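Local coordinates for C alpha-dehydrogenase (Sphingobium sp. SYK-6, PDB 4YAG), which binds NADH as a short-chain dehydrogenase of the lignin beta-aryl ether cleavage pathway, probably oxidising an alcohol to a ketone at the C-alpha position of its substrate, at residues A[3-15]-A[22-36]. Residues are numbered along the deposited sequence; the frame is centred on the assembly and turned at random.
With NAI (1,4-dihydronicotinamide adenine dinucleotide), chain C.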
loop_
_atom_site.group_PDB
_atom_site.type_symbol
_atom_site.label_atom_id
_atom_site.label_comp_id
_atom_site.label_asym_id
_atom_site.label_seq_id
_atom_site.Cartn_x
_atom_site.Cartn_y
_atom_site.Cartn_z
ATOM N N ILE A 3 -1.232 -4.135 30.706
ATOM C CA ILE A 3 -2.334 -3.224 30.345
ATOM C C ILE A 3 -2.914 -2.380 31.498
ATOM O O ILE A 3 -3.455 -1.308 31.268
ATOM C CB ILE A 3 -3.487 -4.021 29.676
ATOM C CG1 ILE A 3 -2.996 -4.676 28.381
ATOM C CG2 ILE A 3 -4.702 -3.121 29.404
ATOM C CD1 ILE A 3 -3.948 -5.717 27.799
ATOM N N ALA A 4 -2.830 -2.843 32.744
ATOM C CA ALA A 4 -3.482 -2.134 33.833
ATOM C C ALA A 4 -2.948 -0.705 34.001
ATOM O O ALA A 4 -1.752 -0.494 34.029
ATOM C CB ALA A 4 -3.328 -2.917 35.144
ATOM N N GLY A 5 -3.856 0.257 34.136
ATOM C CA GLY A 5 -3.481 1.644 34.364
ATOM C C GLY A 5 -3.046 2.402 33.110
ATOM O O GLY A 5 -2.856 3.612 33.190
ATOM N N THR A 6 -2.898 1.716 31.969
ATOM C CA THR A 6 -2.474 2.385 30.736
ATOM C C THR A 6 -3.623 3.167 30.160
ATOM O O THR A 6 -4.770 3.036 30.609
ATOM C CB THR A 6 -2.041 1.418 29.607
ATOM O OG1 THR A 6 -3.140 0.572 29.243
ATOM C CG2 THR A 6 -0.832 0.586 30.013
ATOM N N THR A 7 -3.313 3.991 29.158
ATOM C CA THR A 7 -4.349 4.600 28.333
ATOM C C THR A 7 -4.210 4.103 26.893
ATOM O O THR A 7 -3.097 4.062 26.338
ATOM C CB THR A 7 -4.244 6.120 28.343
ATOM O OG1 THR A 7 -4.516 6.607 29.666
ATOM C CG2 THR A 7 -5.225 6.743 27.338
ATOM N N ALA A 8 -5.341 3.718 26.319
ATOM C CA ALA A 8 -5.405 3.226 24.943
ATOM C C ALA A 8 -6.175 4.223 24.091
ATOM O O ALA A 8 -7.293 4.616 24.445
ATOM C CB ALA A 8 -6.075 1.856 24.895
ATOM N N PHE A 9 -5.575 4.638 22.978
ATOM C CA PHE A 9 -6.208 5.497 21.999
ATOM C C PHE A 9 -6.633 4.609 20.842
ATOM O O PHE A 9 -5.776 3.964 20.199
ATOM C CB PHE A 9 -5.206 6.546 21.534
ATOM C CG PHE A 9 -5.760 7.527 20.521
ATOM C CD1 PHE A 9 -5.643 7.296 19.176
ATOM C CD2 PHE A 9 -6.388 8.672 20.931
ATOM C CE1 PHE A 9 -6.143 8.198 18.255
ATOM C CE2 PHE A 9 -6.906 9.582 20.018
ATOM C CZ PHE A 9 -6.778 9.353 18.686
ATOM N N ILE A 10 -7.937 4.556 20.581
ATOM C CA ILE A 10 -8.502 3.613 19.624
ATOM C C ILE A 10 -9.269 4.334 18.535
ATOM O O ILE A 10 -10.335 4.907 18.769
ATOM C CB ILE A 10 -9.453 2.609 20.314
ATOM C CG1 ILE A 10 -8.788 2.022 21.568
ATOM C CG2 ILE A 10 -9.904 1.517 19.352
ATOM C CD1 ILE A 10 -9.691 1.106 22.340
ATOM N N THR A 11 -8.737 4.302 17.317
ATOM C CA THR A 11 -9.483 4.870 16.203
ATOM C C THR A 11 -10.543 3.881 15.736
ATOM O O THR A 11 -10.366 2.670 15.792
ATOM C CB THR A 11 -8.597 5.271 15.045
ATOM O OG1 THR A 11 -8.129 4.086 14.389
ATOM C CG2 THR A 11 -7.447 6.142 15.517
ATOM N N GLY A 12 -11.694 4.409 15.338
ATOM C CA GLY A 12 -12.869 3.589 15.095
ATOM C C GLY A 12 -13.306 2.859 16.359
ATOM O O GLY A 12 -13.917 1.793 16.294
ATOM N N GLY A 13 -13.019 3.455 17.518
ATOM C CA GLY A 13 -13.262 2.818 18.792
ATOM C C GLY A 13 -14.716 2.761 19.234
ATOM O O GLY A 13 -15.035 2.128 20.241
ATOM N N ALA A 14 -15.598 3.410 18.482
ATOM C CA ALA A 14 -16.996 3.518 18.897
ATOM C C ALA A 14 -17.946 2.567 18.172
ATOM O O ALA A 14 -19.176 2.662 18.323
ATOM C CB ALA A 14 -17.469 4.962 18.733
ATOM N N SER A 15 -17.397 1.643 17.392
ATOM C CA SER A 15 -18.213 0.645 16.732
ATOM C C SER A 15 -17.390 -0.607 16.457
ATOM O O SER A 15 -16.154 -0.560 16.449
ATOM C CB SER A 15 -18.735 1.202 15.407
ATOM O OG SER A 15 -19.611 0.294 14.763
ATOM N N ALA A 22 -12.003 -1.984 22.731
ATOM C CA ALA A 22 -12.183 -1.040 23.817
ATOM C C ALA A 22 -12.724 -1.731 25.065
ATOM O O ALA A 22 -12.208 -1.547 26.167
ATOM C CB ALA A 22 -13.119 0.058 23.397
ATOM N N GLN A 23 -13.776 -2.523 24.901
ATOM C CA GLN A 23 -14.379 -3.198 26.032
ATOM C C GLN A 23 -13.389 -4.111 26.741
ATOM O O GLN A 23 -13.343 -4.161 27.962
ATOM C CB GLN A 23 -15.575 -4.031 25.587
ATOM C CG GLN A 23 -16.793 -3.233 25.191
ATOM C CD GLN A 23 -17.794 -4.104 24.461
ATOM O OE1 GLN A 23 -17.856 -4.109 23.215
ATOM N NE2 GLN A 23 -18.530 -4.882 25.203
ATOM N N ARG A 24 -12.615 -4.861 25.973
ATOM C CA ARG A 24 -11.692 -5.800 26.601
ATOM C C ARG A 24 -10.449 -5.115 27.179
ATOM O O ARG A 24 -9.939 -5.553 28.207
ATOM C CB ARG A 24 -11.336 -6.933 25.634
ATOM C CG ARG A 24 -12.562 -7.710 25.134
ATOM C CD ARG A 24 -13.530 -8.094 26.248
ATOM N NE ARG A 24 -12.849 -8.860 27.275
ATOM C CZ ARG A 24 -13.250 -8.981 28.538
ATOM N NH1 ARG A 24 -14.355 -8.381 28.974
ATOM N NH2 ARG A 24 -12.525 -9.706 29.376
ATOM N N LEU A 25 -9.970 -4.043 26.560
ATOM C CA LEU A 25 -8.892 -3.287 27.187
ATOM C C LEU A 25 -9.345 -2.655 28.517
ATOM O O LEU A 25 -8.610 -2.715 29.495
ATOM C CB LEU A 25 -8.313 -2.237 26.235
ATOM C CG LEU A 25 -7.555 -2.778 25.021
ATOM C CD1 LEU A 25 -7.050 -1.635 24.144
ATOM C CD2 LEU A 25 -6.378 -3.664 25.452
ATOM N N LEU A 26 -10.541 -2.059 28.551
ATOM C CA LEU A 26 -11.077 -1.513 29.786
ATOM C C LEU A 26 -11.175 -2.613 30.847
ATOM O O LEU A 26 -10.823 -2.405 32.026
ATOM C CB LEU A 26 -12.455 -0.881 29.546
ATOM C CG LEU A 26 -13.061 -0.188 30.773
ATOM C CD1 LEU A 26 -12.535 1.221 30.876
ATOM C CD2 LEU A 26 -14.571 -0.182 30.690
ATOM N N ALA A 27 -11.687 -3.781 30.450
ATOM C CA ALA A 27 -11.817 -4.912 31.365
ATOM C C ALA A 27 -10.482 -5.317 31.967
ATOM O O ALA A 27 -10.420 -5.792 33.104
ATOM C CB ALA A 27 -12.457 -6.111 30.665
ATOM N N ASN A 28 -9.419 -5.123 31.203
ATOM C CA ASN A 28 -8.068 -5.401 31.662
ATOM C C ASN A 28 -7.339 -4.186 32.258
ATOM O O ASN A 28 -6.116 -4.218 32.398
ATOM C CB ASN A 28 -7.259 -5.999 30.518
ATOM C CG ASN A 28 -7.603 -7.441 30.265
ATOM O OD1 ASN A 28 -6.988 -8.345 30.845
ATOM N ND2 ASN A 28 -8.597 -7.681 29.422
ATOM N N GLY A 29 -8.089 -3.141 32.620
ATOM C CA GLY A 29 -7.537 -2.049 33.416
ATOM C C GLY A 29 -7.085 -0.795 32.686
ATOM O O GLY A 29 -6.542 0.120 33.325
ATOM N N ALA A 30 -7.275 -0.740 31.367
ATOM C CA ALA A 30 -6.914 0.449 30.607
ATOM C C ALA A 30 -8.003 1.506 30.686
ATOM O O ALA A 30 -9.192 1.191 30.796
ATOM C CB ALA A 30 -6.688 0.091 29.145
ATOM N N ARG A 31 -7.587 2.762 30.614
ATOM C CA ARG A 31 -8.483 3.864 30.324
ATOM C C ARG A 31 -8.488 4.073 28.830
ATOM O O ARG A 31 -7.527 3.711 28.147
ATOM C CB ARG A 31 -8.047 5.147 31.030
ATOM C CG ARG A 31 -7.942 4.970 32.528
ATOM C CD ARG A 31 -7.577 6.260 33.245
ATOM N NE ARG A 31 -8.739 7.139 33.399
ATOM C CZ ARG A 31 -8.666 8.467 33.424
ATOM N NH1 ARG A 31 -7.494 9.075 33.313
ATOM N NH2 ARG A 31 -9.761 9.197 33.569
ATOM N N LEU A 32 -9.560 4.656 28.319
ATOM C CA LEU A 32 -9.783 4.706 26.876
ATOM C C LEU A 32 -9.979 6.105 26.324
ATOM O O LEU A 32 -10.656 6.935 26.925
ATOM C CB LEU A 32 -11.031 3.914 26.502
ATOM C CG LEU A 32 -11.109 2.464 26.966
ATOM C CD1 LEU A 32 -12.491 1.926 26.628
ATOM C CD2 LEU A 32 -10.001 1.647 26.342
ATOM N N VAL A 33 -9.435 6.322 25.126
ATOM C CA VAL A 33 -9.833 7.429 24.287
ATOM C C VAL A 33 -10.326 6.822 22.989
ATOM O O VAL A 33 -9.563 6.128 22.288
ATOM C CB VAL A 33 -8.673 8.398 24.017
ATOM C CG1 VAL A 33 -9.079 9.480 23.035
ATOM C CG2 VAL A 33 -8.204 8.997 25.296
ATOM N N LEU A 34 -11.603 7.038 22.698
ATOM C CA LEU A 34 -12.215 6.539 21.470
ATOM C C LEU A 34 -12.286 7.688 20.471
ATOM O O LEU A 34 -12.879 8.728 20.743
ATOM C CB LEU A 34 -13.610 5.982 21.740
ATOM C CG LEU A 34 -13.715 4.995 22.895
ATOM C CD1 LEU A 34 -15.140 4.517 23.048
ATOM C CD2 LEU A 34 -12.788 3.821 22.727
ATOM N N ALA A 35 -11.656 7.498 19.313
ATOM C CA ALA A 35 -11.600 8.504 18.275
ATOM C C ALA A 35 -12.377 7.966 17.070
ATOM O O ALA A 35 -12.153 6.856 16.614
ATOM C CB ALA A 35 -10.151 8.811 17.891
ATOM N N ASP A 36 -13.312 8.749 16.573
ATOM C CA ASP A 36 -14.224 8.258 15.533
ATOM C C ASP A 36 -14.791 9.436 14.765
ATOM O O ASP A 36 -15.006 10.525 15.324
ATOM C CB ASP A 36 -15.346 7.459 16.203
ATOM C CG ASP A 36 -15.984 6.429 15.295
ATOM O OD1 ASP A 36 -16.720 6.831 14.366
ATOM O OD2 ASP A 36 -15.756 5.211 15.532
HETATM P PA NAI C . -17.243 -0.344 11.907
HETATM O O1A NAI C . -17.751 0.579 10.834
HETATM O O2A NAI C . -18.280 -0.996 12.799
HETATM O O5B NAI C . -16.200 0.402 12.817
HETATM C C5B NAI C . -15.313 1.319 12.245
HETATM C C4B NAI C . -15.468 2.622 12.923
HETATM O O4B NAI C . -14.410 3.454 12.344
HETATM C C3B NAI C . -16.748 3.309 12.742
HETATM O O3B NAI C . -17.333 3.716 13.996
HETATM C C2B NAI C . -16.447 4.428 11.871
HETATM O O2B NAI C . -17.302 5.564 12.066
HETATM C C1B NAI C . -15.034 4.721 12.107
HETATM N N9A NAI C . -14.392 5.411 11.020
HETATM C C8A NAI C . -14.526 5.189 9.665
HETATM N N7A NAI C . -13.800 6.081 8.976
HETATM C C5A NAI C . -13.158 6.905 9.864
HETATM C C6A NAI C . -12.290 7.994 9.773
HETATM N N6A NAI C . -11.948 8.509 8.515
HETATM N N1A NAI C . -11.827 8.592 10.901
HETATM C C2A NAI C . -12.206 8.136 12.118
HETATM N N3A NAI C . -13.041 7.096 12.263
HETATM C C4A NAI C . -13.531 6.474 11.167
HETATM O O3 NAI C . -16.464 -1.463 11.099
HETATM P PN NAI C . -15.349 -2.529 11.567
HETATM O O1N NAI C . -15.294 -2.700 13.079
HETATM O O2N NAI C . -15.693 -3.791 10.816
HETATM O O5D NAI C . -13.979 -1.885 11.026
HETATM C C5D NAI C . -12.788 -1.855 11.818
HETATM C C4D NAI C . -11.629 -2.288 10.995
HETATM O O4D NAI C . -11.744 -3.740 10.768
HETATM C C3D NAI C . -11.550 -1.664 9.671
HETATM O O3D NAI C . -10.192 -1.238 9.433
HETATM C C2D NAI C . -11.937 -2.705 8.723
HETATM O O2D NAI C . -11.333 -2.490 7.442
HETATM C C1D NAI C . -11.453 -3.930 9.332
HETATM N N1N NAI C . -12.006 -5.181 8.966
HETATM C C2N NAI C . -13.292 -5.562 9.264
HETATM C C3N NAI C . -13.739 -6.820 8.894
HETATM C C7N NAI C . -15.128 -7.259 9.206
HETATM O O7N NAI C . -15.601 -8.326 8.759
HETATM N N7N NAI C . -15.896 -6.436 10.137
HETATM C C4N NAI C . -12.915 -7.717 8.234
HETATM C C5N NAI C . -11.608 -7.340 7.992
HETATM C C6N NAI C . -11.161 -6.098 8.363
#
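Ile10 and Leu34, neighbours on adjoining parallel strands, belong to the first beta-alpha-beta unit of a Rossmann fold, in which helix 16-27 runs antiparallel to strand 7-11 and covers one face of the sheet. On that face bumps and hollows alternate. Ile10 reaches from sheet to helix with CD1, 3.6 Å from Ala22 CA, where the small residue gives the methyl a shallow seat; Leu32 CD2 and Leu34 CD2 both touch the same methyl. One turn on, the sizes are reversed: small Ala8 offers the hollow that Leu25 CD1 fills, 3.7 Å from Ala8 CB, while Leu25 CD2 meets Ile3 CD1.

The opposite face carries Phe9, Val33 and Ala35. With CG anti to the backbone N (chi1 -179°), the Phe9 ring stands up from the sheet and tilts toward the C-terminal end of its own strand, setting CD2 3.5 Å from Val33 CG1 and CZ 3.5 Å from Ala35 CB; Phe126 meets the ring from helix 105-133. Cutting the ring back to an alanine is likely to open a gap beside Val33 and Ala35 and leave Phe126 without this ring.

Where strand 7-11 ends, Gly12 and Gly13 turn without side chains: Leu34 CD2 would clash with any CB on Gly13, and Gly12 CA sits 3.2 Å from NAI O4B. Beyond them Asp36 grips the adenosine ribose, OD1 taking NAI O2B and OD2 taking NAI O3B, each at 2.7 Å.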